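Local coordinates for protein kojibiose phosphorylase (PDB 6W0P) that belongs to glycoside hydrolase family 65, carbohydrate-active enzymes that join an N-terminal beta domain to a helical catalytic domain and a C-terminal beta domain, at residues Met147-Asn152 and Val286-Lys291; Gln290-His295 and Ala324-Asp329; Gly422-Ile427 and Phe497-Lys502; Tyr428-Met431 and Asn435-Lys438. All blocks are in the same frame, centred on the assembly; numbering follows the deposited sequence.

Contact 1: residues Met147-Asn152 and Val286-Lys291; sequences MSDCEN and VKKNQK
The amide oxygen of N289 is gripped from two directions. The backbone N-H of M147 reaches N289 OD1 at 3.0 Å with an N-H...O angle of 154°, and a water 2.9 Å from N289 OD1 probably donates a second hydrogen bond. That water lies 3.0 Å from S148 OG as well, so it carries the loop over to the helix one residue further on. The other end of the same amide is spoken for: N289 ND2 bonds to L145 O and S121 O, which together with the OD1 bonds should keep the buried group from flipping. M147 CG stands against this amide, 3.5 Å from both N289 OD1 and N289 ND2, before its side chain bends twice and carries its sulfur away from the 286-291 helix turns. On the solvent side, K288 spans the gap. Its chain leaves with CG anti to the backbone N (chi1 -177°) and stays extended to its tip, where K288 NZ forms a 2.7 Å salt bridge to D149 OD2 on the anti lone pair of that oxygen. D146 is a second carboxylate partner of the same ammonium, so the lysine is held between two acids of one loop. D149 also opens a type I beta turn that runs to N152. The whole contact ties the hairpin loop between strands 135-145 and 152-161 of the large antiparallel sheet to helix 282-300, which follows the strands of that sheet along the chain and precedes helix 308-324; M147 also packs on F292 and F293, further along helix 282-300.

Contact 2: residues Gln290-His295 and Ala324-Asp329; sequences QKFFNH and AYHGFD
F292 meets H326 in a T-shaped pair: the edge of the phenyl ring, through CE2 and CZ, comes down on one face of the imidazole. The planes stand at 87° and the ring centroids are 5.4 Å apart. F292 CE2 approaches H326 CD2 to 4.0 Å, while F292 CZ sits off-centre over the imidazole, toward its rim. No hydrogen bond crosses, and the area shared is small, so this is a single aromatic touch and not a broad interface. Two torsions bring the rings together: F292 swings out with CG anti to its backbone N (chi1 174°), and H326 holds CG between its backbone N and carbonyl carbon (chi1 68°), setting the ring broadside to the phenylalanine. One shell further out, F328 N lies over the opposite imidazole face, 4.3 Å above its plane, so chain from the same loop backs the ring. E38 OE1 helps hold that loop by accepting hydrogen bonds from the backbone N of both H326 and F328. On the helix side F292 CD1 rests over the centre of the F293 ring, 4.1 Å above it, and F296 meets F292 from the next turn. The pair lies where helix 308-324 ends and the chain turns into a loop leading to helix 351-361: I322 of helix 308-324 touches F292 and F293, while Y325 packs on helices 351-361 and 365-376.

Contact 3: residues Gly422-Ile427 and Phe497-Lys502; sequences GVFYAI and FQYLDK
F424 drives one corner of its ring, CE1, into the root of the Y499 side chain, and this is the tight part of the contact. F424 CE1 lies 3.6 Å from Y499 CB and 3.8 Å from Y499 CD2, with Y499 CG lying in the plane of the F424 ring at its edge. The F424 chi1 of 142° departs from the staggered positions, a twist that takes the ring toward the other helix although its CB does not head there. Y499 points across with CG anti to the backbone N (chi1 -168°), which lays its ring beside both F424 and I427. At I427 the packing is looser: it offers CG2 to the edge of the tyrosine ring, with I427 CG2 and Y499 CE2 4.2 Å apart. Y428 meets Y499 edge-to-face just beyond, and M440 of helix 437-458 touches it too. The solvent side of helix 487-504 is different in kind, carrying Q498 and K502, while L500 and F497 turn to helix 522-534. At the meeting line F424, I427 and Y499 are all buried. No hydrogen bond or salt bridge links the two segments of the helical catalytic domain, so helices 418-434 and 487-504 are joined here by apolar contact alone, through the F424 CE1 corner and the I427 CG2 methyl, which implies nondirectional packing.

Contact 4: residues Tyr428-Met431 and Asn435-Lys438; sequences YHYM and NDHK
Y430 presents the edge of its ring to D436, whose OD2 lies in the ring plane on the CE2 side of the phenol oxygen, with ring and carboxylate planes turned 49° apart. Y430 CE2 is also 3.6 Å from D436 CB, and elsewhere around the ring F439 packs edge-to-face and Y434 meets it at a slant. This is a short connection between consecutive helices 418-434 and 437-458, with N435 leaving the first helix at positive phi and D436 as N-cap of the second. The phenol donates a hydrogen bond of 2.7 Å from Y430 OH to D436 OD2, using the anti lone pair of that oxygen. D436 OD2 has a second partner in K369, whose charge probably favours the ionised aspartate, and Y430 OH is bonded in addition to Q365 NE2; both come from helix 365-376. The other oxygen, D436 OD1, caps the backbone N of F439, so one carboxylate caps the first turn of helix 437-458 with OD1 and holds Y430 of the preceding helix with OD2. D436 reaches both partners with CG anti to its backbone N (chi1 -180°). The last turn of helix 418-434 is completed by N435 N donating to M431 O (2.6 Å, with a bent angle of 137°). M431 folds back over the connection through a chain bent at chi2 and chi3, which brings its thioether across: M431 SD comes to 3.4 Å from D436 O, and the terminal methyl M431 CE to 3.5 Å from N435 OD1.

How the contacts relate
Contacts 1 and 2 are adjacent, their centres about 8 Å apart: both use helix 282-300, share Q290 and K291, and touch where M147 and C150 meet F292, H326 and F328. Through this helix they probably link a loop of the N-terminal beta domain to the start of the catalytic domain. Contacts 3 and 4 follow later, inside the catalytic domain, with centres about 11 Å apart; both use helix 418-434, contact 4 is nested within the loop that contact 3 closes, and Y499 reaches Y428 and M431. The pairs do not touch: nearest atoms of contacts 2 and 4 are about 11 Å apart. The first pair probably lies at a domain boundary, the other inside one domain.

Contact 1: residues Met147-Asn152 and Val286-Lys291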
loop_
_atom_site.group_PDB
_atom_site.type_symbol
_atom_site.label_atom_id
_atom_site.label_comp_id
_atom_site.label_asym_id
_atom_site.label_seq_id
_atom_site.Cartn_x
_atom_site.Cartn_y
_atom_site.Cartn_z
ATOM N N MET A 147 -7.902 2.476 42.630
ATOM C CA MET A 147 -6.894 3.355 41.968
ATOM C C MET A 147 -5.506 3.161 42.579
ATOM O O MET A 147 -4.559 3.505 41.872
ATOM C CB MET A 147 -7.268 4.833 42.058
ATOM C CG MET A 147 -8.581 5.126 41.394
ATOM S SD MET A 147 -8.646 4.685 39.645
ATOM C CE MET A 147 -7.541 5.918 38.969
ATOM N N SER A 148 -5.389 2.616 43.799
ATOM C CA SER A 148 -4.096 2.347 44.499
ATOM C C SER A 148 -3.662 0.882 44.305
ATOM O O SER A 148 -2.565 0.657 43.768
ATOM C CB SER A 148 -4.181 2.700 45.964
ATOM O OG SER A 148 -5.111 3.762 46.160
ATOM N N ASP A 149 -4.471 -0.082 44.752
ATOM C CA ASP A 149 -4.200 -1.539 44.581
ATOM C C ASP A 149 -4.896 -1.989 43.301
ATOM O O ASP A 149 -6.006 -2.526 43.402
ATOM C CB ASP A 149 -4.649 -2.346 45.804
ATOM C CG ASP A 149 -3.947 -1.923 47.082
ATOM O OD1 ASP A 149 -2.729 -2.134 47.148
ATOM O OD2 ASP A 149 -4.623 -1.356 47.986
ATOM N N CYS A 150 -4.272 -1.747 42.146
ATOM C CA CYS A 150 -4.962 -1.619 40.830
ATOM C C CYS A 150 -5.351 -2.990 40.263
ATOM O O CYS A 150 -6.138 -3.025 39.295
ATOM C CB CYS A 150 -4.108 -0.837 39.844
ATOM S SG CYS A 150 -3.623 0.785 40.489
ATOM N N GLU A 151 -4.874 -4.067 40.894
ATOM C CA GLU A 151 -5.245 -5.472 40.590
ATOM C C GLU A 151 -6.711 -5.719 40.955
ATOM O O GLU A 151 -7.275 -6.687 40.411
ATOM C CB GLU A 151 -4.344 -6.439 41.353
ATOM C CG GLU A 151 -2.860 -6.190 41.131
ATOM C CD GLU A 151 -2.191 -5.285 42.159
ATOM O OE1 GLU A 151 -2.904 -4.610 42.986
ATOM O OE2 GLU A 151 -0.950 -5.231 42.126
ATOM N N ASN A 152 -7.301 -4.903 41.838
ATOM C CA ASN A 152 -8.675 -5.117 42.353
ATOM C C ASN A 152 -9.718 -4.272 41.622
ATOM O O ASN A 152 -9.438 -3.102 41.293
ATOM C CB ASN A 152 -8.799 -4.792 43.831
ATOM C CG ASN A 152 -7.783 -5.529 44.669
ATOM O OD1 ASN A 152 -7.292 -6.573 44.246
ATOM N ND2 ASN A 152 -7.490 -4.995 45.845
ATOM N N VAL A 286 -15.231 3.005 48.079
ATOM C CA VAL A 286 -15.563 4.303 47.425
ATOM C C VAL A 286 -14.745 5.400 48.131
ATOM O O VAL A 286 -14.130 6.200 47.428
ATOM C CB VAL A 286 -17.071 4.618 47.440
ATOM C CG1 VAL A 286 -17.364 5.956 46.776
ATOM C CG2 VAL A 286 -17.896 3.509 46.794
ATOM N N LYS A 287 -14.725 5.414 49.466
ATOM C CA LYS A 287 -13.962 6.410 50.269
ATOM C C LYS A 287 -12.475 6.286 49.939
ATOM O O LYS A 287 -11.846 7.324 49.764
ATOM C CB LYS A 287 -14.198 6.238 51.769
ATOM C CG LYS A 287 -15.581 6.657 52.238
ATOM C CD LYS A 287 -15.779 6.444 53.717
ATOM C CE LYS A 287 -17.180 6.771 54.185
ATOM N NZ LYS A 287 -17.201 7.042 55.644
ATOM N N LYS A 288 -11.962 5.068 49.801
ATOM C CA LYS A 288 -10.543 4.807 49.450
ATOM C C LYS A 288 -10.235 5.423 48.080
ATOM O O LYS A 288 -9.221 6.154 47.977
ATOM C CB LYS A 288 -10.255 3.312 49.475
ATOM C CG LYS A 288 -8.809 2.930 49.212
ATOM C CD LYS A 288 -8.659 1.440 49.137
ATOM C CE LYS A 288 -7.225 0.988 49.016
ATOM N NZ LYS A 288 -7.147 -0.334 48.342
ATOM N N ASN A 289 -11.114 5.223 47.096
ATOM C CA ASN A 289 -10.899 5.786 45.745
ATOM C C ASN A 289 -10.974 7.311 45.833
ATOM O O ASN A 289 -10.191 7.984 45.156
ATOM C CB ASN A 289 -11.875 5.236 44.709
ATOM C CG ASN A 289 -11.211 4.294 43.743
ATOM O OD1 ASN A 289 -10.215 3.665 44.077
ATOM N ND2 ASN A 289 -11.765 4.194 42.553
ATOM N N GLN A 290 -11.864 7.839 46.659
ATOM C CA GLN A 290 -12.040 9.304 46.776
ATOM C C GLN A 290 -10.756 9.912 47.352
ATOM O O GLN A 290 -10.391 10.993 46.895
ATOM C CB GLN A 290 -13.279 9.643 47.607
ATOM C CG GLN A 290 -13.535 11.137 47.757
ATOM C CD GLN A 290 -15.003 11.443 47.608
ATOM O OE1 GLN A 290 -15.832 10.541 47.409
ATOM N NE2 GLN A 290 -15.331 12.720 47.705
ATOM N N LYS A 291 -10.106 9.242 48.309
ATOM C CA LYS A 291 -8.830 9.688 48.930
ATOM C C LYS A 291 -7.772 9.821 47.823
ATOM O O LYS A 291 -7.055 10.823 47.815
ATOM C CB LYS A 291 -8.390 8.720 50.030
ATOM C CG LYS A 291 -7.626 9.344 51.190
ATOM C CD LYS A 291 -6.743 8.337 51.897
ATOM C CE LYS A 291 -5.444 8.058 51.158
ATOM N NZ LYS A 291 -4.308 8.820 51.745
HETATM O O HOH W 1 -8.022 3.264 45.892
#

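Contact 2: residues Gln290-His295 and Ala324-Asp329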
loop_
_atom_site.group_PDB
_atom_site.type_symbol
_atom_site.label_atom_id
_atom_site.label_comp_id
_atom_site.label_asym_id
_atom_site.label_seq_id
_atom_site.Cartn_x
_atom_site.Cartn_y
_atom_site.Cartn_z
ATOM N N GLN A 290 -11.864 7.839 46.659
ATOM C CA GLN A 290 -12.040 9.304 46.776
ATOM C C GLN A 290 -10.756 9.912 47.352
ATOM O O GLN A 290 -10.391 10.993 46.895
ATOM C CB GLN A 290 -13.279 9.643 47.607
ATOM C CG GLN A 290 -13.535 11.137 47.757
ATOM C CD GLN A 290 -15.003 11.443 47.608
ATOM O OE1 GLN A 290 -15.832 10.541 47.409
ATOM N NE2 GLN A 290 -15.331 12.720 47.705
ATOM N N LYS A 291 -10.106 9.242 48.309
ATOM C CA LYS A 291 -8.830 9.688 48.930
ATOM C C LYS A 291 -7.772 9.821 47.823
ATOM O O LYS A 291 -7.055 10.823 47.815
ATOM C CB LYS A 291 -8.390 8.720 50.030
ATOM C CG LYS A 291 -7.626 9.344 51.190
ATOM C CD LYS A 291 -6.743 8.337 51.897
ATOM C CE LYS A 291 -5.444 8.058 51.158
ATOM N NZ LYS A 291 -4.308 8.820 51.745
ATOM N N PHE A 292 -7.708 8.861 46.893
ATOM C CA PHE A 292 -6.797 8.910 45.718
ATOM C C PHE A 292 -7.144 10.097 44.806
ATOM O O PHE A 292 -6.221 10.821 44.429
ATOM C CB PHE A 292 -6.873 7.613 44.926
ATOM C CG PHE A 292 -6.103 7.625 43.634
ATOM C CD1 PHE A 292 -6.640 8.207 42.493
ATOM C CD2 PHE A 292 -4.858 7.024 43.553
ATOM C CE1 PHE A 292 -5.943 8.181 41.298
ATOM C CE2 PHE A 292 -4.168 6.999 42.352
ATOM C CZ PHE A 292 -4.714 7.571 41.227
ATOM N N PHE A 293 -8.417 10.304 44.445
ATOM C CA PHE A 293 -8.802 11.410 43.530
ATOM C C PHE A 293 -8.620 12.779 44.212
ATOM O O PHE A 293 -8.279 13.751 43.484
ATOM C CB PHE A 293 -10.217 11.212 42.991
ATOM C CG PHE A 293 -10.287 10.208 41.873
ATOM C CD1 PHE A 293 -9.822 10.538 40.611
ATOM C CD2 PHE A 293 -10.816 8.945 42.089
ATOM C CE1 PHE A 293 -9.895 9.626 39.573
ATOM C CE2 PHE A 293 -10.872 8.029 41.062
ATOM C CZ PHE A 293 -10.396 8.363 39.813
ATOM N N ASN A 294 -8.888 12.895 45.519
ATOM C CA ASN A 294 -8.747 14.175 46.259
ATOM C C ASN A 294 -7.303 14.669 46.101
ATOM O O ASN A 294 -7.111 15.841 45.817
ATOM C CB ASN A 294 -9.074 14.067 47.747
ATOM C CG ASN A 294 -10.551 13.921 48.050
ATOM O OD1 ASN A 294 -11.412 14.177 47.206
ATOM N ND2 ASN A 294 -10.854 13.488 49.263
ATOM N N HIS A 295 -6.325 13.780 46.282
ATOM C CA HIS A 295 -4.879 14.075 46.109
ATOM C C HIS A 295 -4.649 14.652 44.703
ATOM O O HIS A 295 -4.027 15.727 44.618
ATOM C CB HIS A 295 -4.049 12.823 46.418
ATOM C CG HIS A 295 -2.608 12.963 46.080
ATOM N ND1 HIS A 295 -1.691 13.527 46.960
ATOM C CD2 HIS A 295 -1.928 12.646 44.958
ATOM C CE1 HIS A 295 -0.496 13.511 46.399
ATOM N NE2 HIS A 295 -0.621 12.992 45.165
ATOM N N ALA A 324 -6.008 7.181 32.915
ATOM C CA ALA A 324 -5.130 6.646 31.853
ATOM C C ALA A 324 -3.748 6.263 32.404
ATOM O O ALA A 324 -3.185 5.274 31.913
ATOM C CB ALA A 324 -5.018 7.654 30.738
ATOM N N TYR A 325 -3.184 7.041 33.334
ATOM C CA TYR A 325 -1.789 6.845 33.818
ATOM C C TYR A 325 -1.573 7.496 35.186
ATOM O O TYR A 325 -1.962 8.650 35.370
ATOM C CB TYR A 325 -0.811 7.468 32.825
ATOM C CG TYR A 325 0.490 6.724 32.693
ATOM C CD1 TYR A 325 0.537 5.534 32.007
ATOM C CD2 TYR A 325 1.660 7.187 33.264
ATOM C CE1 TYR A 325 1.708 4.818 31.892
ATOM C CE2 TYR A 325 2.852 6.477 33.159
ATOM C CZ TYR A 325 2.881 5.288 32.454
ATOM O OH TYR A 325 4.042 4.582 32.282
ATOM N N HIS A 326 -0.937 6.801 36.124
ATOM C CA HIS A 326 -0.546 7.440 37.411
ATOM C C HIS A 326 0.807 6.921 37.910
ATOM O O HIS A 326 1.103 7.153 39.081
ATOM C CB HIS A 326 -1.669 7.284 38.443
ATOM C CG HIS A 326 -1.901 5.877 38.903
ATOM N ND1 HIS A 326 -2.705 4.999 38.219
ATOM C CD2 HIS A 326 -1.453 5.210 39.994
ATOM C CE1 HIS A 326 -2.731 3.842 38.866
ATOM N NE2 HIS A 326 -1.973 3.940 39.959
ATOM N N GLY A 327 1.608 6.272 37.057
ATOM C CA GLY A 327 2.941 5.783 37.431
ATOM C C GLY A 327 2.866 4.424 38.100
ATOM O O GLY A 327 3.746 4.115 38.924
ATOM N N PHE A 328 1.862 3.613 37.775
ATOM C CA PHE A 328 1.724 2.262 38.369
ATOM C C PHE A 328 2.841 1.344 37.861
ATOM O O PHE A 328 3.267 0.479 38.630
ATOM C CB PHE A 328 0.378 1.619 38.041
ATOM C CG PHE A 328 0.196 0.278 38.704
ATOM C CD1 PHE A 328 -0.090 0.198 40.065
ATOM C CD2 PHE A 328 0.328 -0.898 37.979
ATOM C CE1 PHE A 328 -0.243 -1.029 40.691
ATOM C CE2 PHE A 328 0.193 -2.128 38.612
ATOM C CZ PHE A 328 -0.100 -2.190 39.961
ATOM N N ASP A 329 3.284 1.508 36.614
ATOM C CA ASP A 329 4.162 0.512 35.944
ATOM C C ASP A 329 5.029 1.156 34.866
ATOM O O ASP A 329 4.509 1.620 33.859
ATOM C CB ASP A 329 3.325 -0.597 35.314
ATOM C CG ASP A 329 4.135 -1.793 34.814
ATOM O OD1 ASP A 329 5.366 -1.654 34.618
ATOM O OD2 ASP A 329 3.525 -2.855 34.629
#

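Contact 3: residues Gly422-Ile427 and Phe497-Lys502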
loop_
_atom_site.group_PDB
_atom_site.type_symbol
_atom_site.label_atom_id
_atom_site.label_comp_id
_atom_site.label_asym_id
_atom_site.label_seq_id
_atom_site.Cartn_x
_atom_site.Cartn_y
_atom_site.Cartn_z
ATOM N N GLY A 422 10.549 12.490 19.238
ATOM C CA GLY A 422 9.570 12.637 20.337
ATOM C C GLY A 422 10.077 12.083 21.665
ATOM O O GLY A 422 9.878 12.739 22.715
ATOM N N VAL A 423 10.707 10.917 21.647
ATOM C CA VAL A 423 11.395 10.369 22.856
ATOM C C VAL A 423 12.547 11.309 23.234
ATOM O O VAL A 423 12.649 11.635 24.412
ATOM C CB VAL A 423 11.811 8.892 22.695
ATOM C CG1 VAL A 423 12.501 8.361 23.939
ATOM C CG2 VAL A 423 10.599 8.014 22.374
ATOM N N PHE A 424 13.346 11.802 22.288
ATOM C CA PHE A 424 14.424 12.775 22.604
ATOM C C PHE A 424 13.802 13.966 23.356
ATOM O O PHE A 424 14.260 14.292 24.479
ATOM C CB PHE A 424 15.166 13.252 21.360
ATOM C CG PHE A 424 15.517 14.714 21.458
ATOM C CD1 PHE A 424 16.388 15.168 22.439
ATOM C CD2 PHE A 424 14.953 15.638 20.601
ATOM C CE1 PHE A 424 16.655 16.522 22.584
ATOM C CE2 PHE A 424 15.232 16.991 20.734
ATOM C CZ PHE A 424 16.084 17.434 21.725
ATOM N N TYR A 425 12.748 14.568 22.797
ATOM C CA TYR A 425 12.096 15.765 23.385
ATOM C C TYR A 425 11.519 15.466 24.778
ATOM O O TYR A 425 11.590 16.351 25.613
ATOM C CB TYR A 425 11.005 16.315 22.471
ATOM C CG TYR A 425 10.470 17.637 22.934
ATOM C CD1 TYR A 425 11.112 18.813 22.615
ATOM C CD2 TYR A 425 9.319 17.713 23.709
ATOM C CE1 TYR A 425 10.623 20.036 23.037
ATOM C CE2 TYR A 425 8.826 18.925 24.150
ATOM C CZ TYR A 425 9.478 20.095 23.812
ATOM O OH TYR A 425 8.989 21.306 24.219
ATOM N N ALA A 426 10.889 14.308 24.991
ATOM C CA ALA A 426 10.387 13.892 26.319
ATOM C C ALA A 426 11.547 13.867 27.323
ATOM O O ALA A 426 11.376 14.436 28.409
ATOM C CB ALA A 426 9.685 12.551 26.247
ATOM N N ILE A 427 12.692 13.259 26.974
ATOM C CA ILE A 427 13.869 13.199 27.888
ATOM C C ILE A 427 14.254 14.632 28.257
ATOM O O ILE A 427 14.339 14.926 29.479
ATOM C CB ILE A 427 15.028 12.414 27.259
ATOM C CG1 ILE A 427 14.731 10.915 27.197
ATOM C CG2 ILE A 427 16.337 12.689 27.981
ATOM C CD1 ILE A 427 15.582 10.176 26.176
ATOM N N PHE A 497 20.859 16.129 18.380
ATOM C CA PHE A 497 22.339 16.071 18.268
ATOM C C PHE A 497 22.957 17.036 19.279
ATOM O O PHE A 497 23.897 16.636 19.971
ATOM C CB PHE A 497 22.805 16.398 16.847
ATOM C CG PHE A 497 22.395 15.390 15.805
ATOM C CD1 PHE A 497 22.147 14.077 16.147
ATOM C CD2 PHE A 497 22.267 15.770 14.480
ATOM C CE1 PHE A 497 21.754 13.161 15.192
ATOM C CE2 PHE A 497 21.879 14.852 13.520
ATOM C CZ PHE A 497 21.642 13.540 13.876
ATOM N N GLN A 498 22.426 18.256 19.362
ATOM C CA GLN A 498 22.990 19.321 20.228
ATOM C C GLN A 498 22.743 18.969 21.699
ATOM O O GLN A 498 23.654 19.187 22.506
ATOM C CB GLN A 498 22.422 20.676 19.840
ATOM C CG GLN A 498 22.865 21.124 18.457
ATOM C CD GLN A 498 22.159 22.396 18.060
ATOM O OE1 GLN A 498 21.022 22.638 18.462
ATOM N NE2 GLN A 498 22.835 23.217 17.267
ATOM N N TYR A 499 21.609 18.361 22.049
ATOM C CA TYR A 499 21.366 17.949 23.456
ATOM C C TYR A 499 22.367 16.857 23.862
ATOM O O TYR A 499 22.925 16.930 24.975
ATOM C CB TYR A 499 19.925 17.493 23.685
ATOM C CG TYR A 499 19.550 17.329 25.137
ATOM C CD1 TYR A 499 19.756 18.350 26.058
ATOM C CD2 TYR A 499 18.982 16.154 25.596
ATOM C CE1 TYR A 499 19.407 18.209 27.394
ATOM C CE2 TYR A 499 18.620 15.997 26.923
ATOM C CZ TYR A 499 18.837 17.022 27.827
ATOM O OH TYR A 499 18.485 16.852 29.139
ATOM N N LEU A 500 22.571 15.850 23.019
ATOM C CA LEU A 500 23.471 14.728 23.365
ATOM C C LEU A 500 24.881 15.288 23.553
ATOM O O LEU A 500 25.502 14.984 24.573
ATOM C CB LEU A 500 23.462 13.664 22.266
ATOM C CG LEU A 500 24.434 12.511 22.495
ATOM C CD1 LEU A 500 24.223 11.880 23.861
ATOM C CD2 LEU A 500 24.300 11.457 21.409
ATOM N N ASP A 501 25.336 16.076 22.579
ATOM C CA ASP A 501 26.624 16.805 22.609
ATOM C C ASP A 501 26.829 17.488 23.969
ATOM O O ASP A 501 27.885 17.238 24.581
ATOM C CB ASP A 501 26.724 17.806 21.459
ATOM C CG ASP A 501 28.068 18.513 21.487
ATOM O OD1 ASP A 501 28.222 19.383 22.374
ATOM O OD2 ASP A 501 28.972 18.141 20.681
ATOM N N LYS A 502 25.869 18.310 24.418
ATOM C CA LYS A 502 25.903 19.029 25.722
ATOM C C LYS A 502 25.913 18.036 26.897
ATOM O O LYS A 502 26.677 18.274 27.845
ATOM C CB LYS A 502 24.728 19.997 25.837
ATOM C CG LYS A 502 24.563 20.650 27.201
ATOM C CD LYS A 502 23.824 21.971 27.139
ATOM C CE LYS A 502 23.118 22.324 28.428
ATOM N NZ LYS A 502 21.923 21.463 28.615
#

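Contact 4: residues Tyr428-Met431 and Asn435-Lys438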
loop_
_atom_site.group_PDB
_atom_site.type_symbol
_atom_site.label_atom_id
_atom_site.label_comp_id
_atom_site.label_asym_id
_atom_site.label_seq_id
_atom_site.Cartn_x
_atom_site.Cartn_y
_atom_site.Cartn_z
ATOM N N TYR A 428 14.444 15.484 27.246
ATOM C CA TYR A 428 14.767 16.927 27.363
ATOM C C TYR A 428 13.724 17.668 28.215
ATOM O O TYR A 428 14.093 18.410 29.138
ATOM C CB TYR A 428 14.874 17.531 25.967
ATOM C CG TYR A 428 14.864 19.034 25.917
ATOM C CD1 TYR A 428 15.990 19.781 26.231
ATOM C CD2 TYR A 428 13.724 19.718 25.524
ATOM C CE1 TYR A 428 15.975 21.168 26.182
ATOM C CE2 TYR A 428 13.698 21.102 25.454
ATOM C CZ TYR A 428 14.824 21.829 25.788
ATOM O OH TYR A 428 14.754 23.195 25.696
ATOM N N HIS A 429 12.436 17.484 27.934
ATOM C CA HIS A 429 11.335 18.165 28.660
ATOM C C HIS A 429 11.355 17.719 30.128
ATOM O O HIS A 429 11.239 18.568 31.029
ATOM C CB HIS A 429 9.997 17.921 27.943
ATOM C CG HIS A 429 8.964 18.957 28.216
ATOM N ND1 HIS A 429 7.689 18.875 27.691
ATOM C CD2 HIS A 429 8.989 20.046 29.005
ATOM C CE1 HIS A 429 6.986 19.910 28.122
ATOM N NE2 HIS A 429 7.757 20.644 28.939
ATOM N N TYR A 430 11.561 16.426 30.353
ATOM C CA TYR A 430 11.603 15.808 31.695
ATOM C C TYR A 430 12.744 16.426 32.520
ATOM O O TYR A 430 12.540 16.794 33.708
ATOM C CB TYR A 430 11.808 14.300 31.569
ATOM C CG TYR A 430 11.924 13.628 32.905
ATOM C CD1 TYR A 430 10.835 13.603 33.753
ATOM C CD2 TYR A 430 13.113 13.060 33.343
ATOM C CE1 TYR A 430 10.907 13.013 35.003
ATOM C CE2 TYR A 430 13.199 12.457 34.587
ATOM C CZ TYR A 430 12.093 12.449 35.426
ATOM O OH TYR A 430 12.121 11.886 36.661
ATOM N N MET A 431 13.932 16.500 31.912
ATOM C CA MET A 431 15.144 17.045 32.566
ATOM C C MET A 431 14.916 18.544 32.799
ATOM O O MET A 431 15.374 19.053 33.833
ATOM C CB MET A 431 16.396 16.802 31.712
ATOM C CG MET A 431 16.738 15.321 31.589
ATOM S SD MET A 431 17.165 14.547 33.193
ATOM C CE MET A 431 18.660 15.464 33.568
ATOM N N ASN A 435 15.345 18.038 36.258
ATOM C CA ASN A 435 16.820 17.866 36.196
ATOM C C ASN A 435 17.233 16.629 37.007
ATOM O O ASN A 435 18.026 16.782 37.949
ATOM C CB ASN A 435 17.516 19.144 36.660
ATOM C CG ASN A 435 18.978 19.137 36.279
ATOM O OD1 ASN A 435 19.455 18.174 35.682
ATOM N ND2 ASN A 435 19.688 20.205 36.614
ATOM N N ASP A 436 16.714 15.457 36.629
ATOM C CA ASP A 436 16.868 14.162 37.339
ATOM C C ASP A 436 18.176 13.500 36.889
ATOM O O ASP A 436 18.165 12.727 35.910
ATOM C CB ASP A 436 15.643 13.291 37.075
ATOM C CG ASP A 436 15.649 11.927 37.742
ATOM O OD1 ASP A 436 16.739 11.495 38.211
ATOM O OD2 ASP A 436 14.565 11.293 37.753
ATOM N N HIS A 437 19.272 13.782 37.602
ATOM C CA HIS A 437 20.646 13.330 37.247
ATOM C C HIS A 437 20.702 11.803 37.115
ATOM O O HIS A 437 21.308 11.330 36.137
ATOM C CB HIS A 437 21.662 13.838 38.270
ATOM C CG HIS A 437 23.053 13.891 37.743
ATOM N ND1 HIS A 437 23.914 12.817 37.832
ATOM C CD2 HIS A 437 23.728 14.877 37.124
ATOM C CE1 HIS A 437 25.069 13.143 37.298
ATOM N NE2 HIS A 437 24.979 14.396 36.856
ATOM N N LYS A 438 20.105 11.076 38.064
ATOM C CA LYS A 438 20.118 9.589 38.130
ATOM C C LYS A 438 19.382 8.973 36.934
ATOM O O LYS A 438 19.883 7.988 36.382
ATOM C CB LYS A 438 19.508 9.108 39.445
ATOM C CG LYS A 438 20.325 9.474 40.675
ATOM C CD LYS A 438 20.387 8.382 41.733
ATOM C CE LYS A 438 21.319 8.730 42.883
ATOM N NZ LYS A 438 22.409 7.732 43.038
#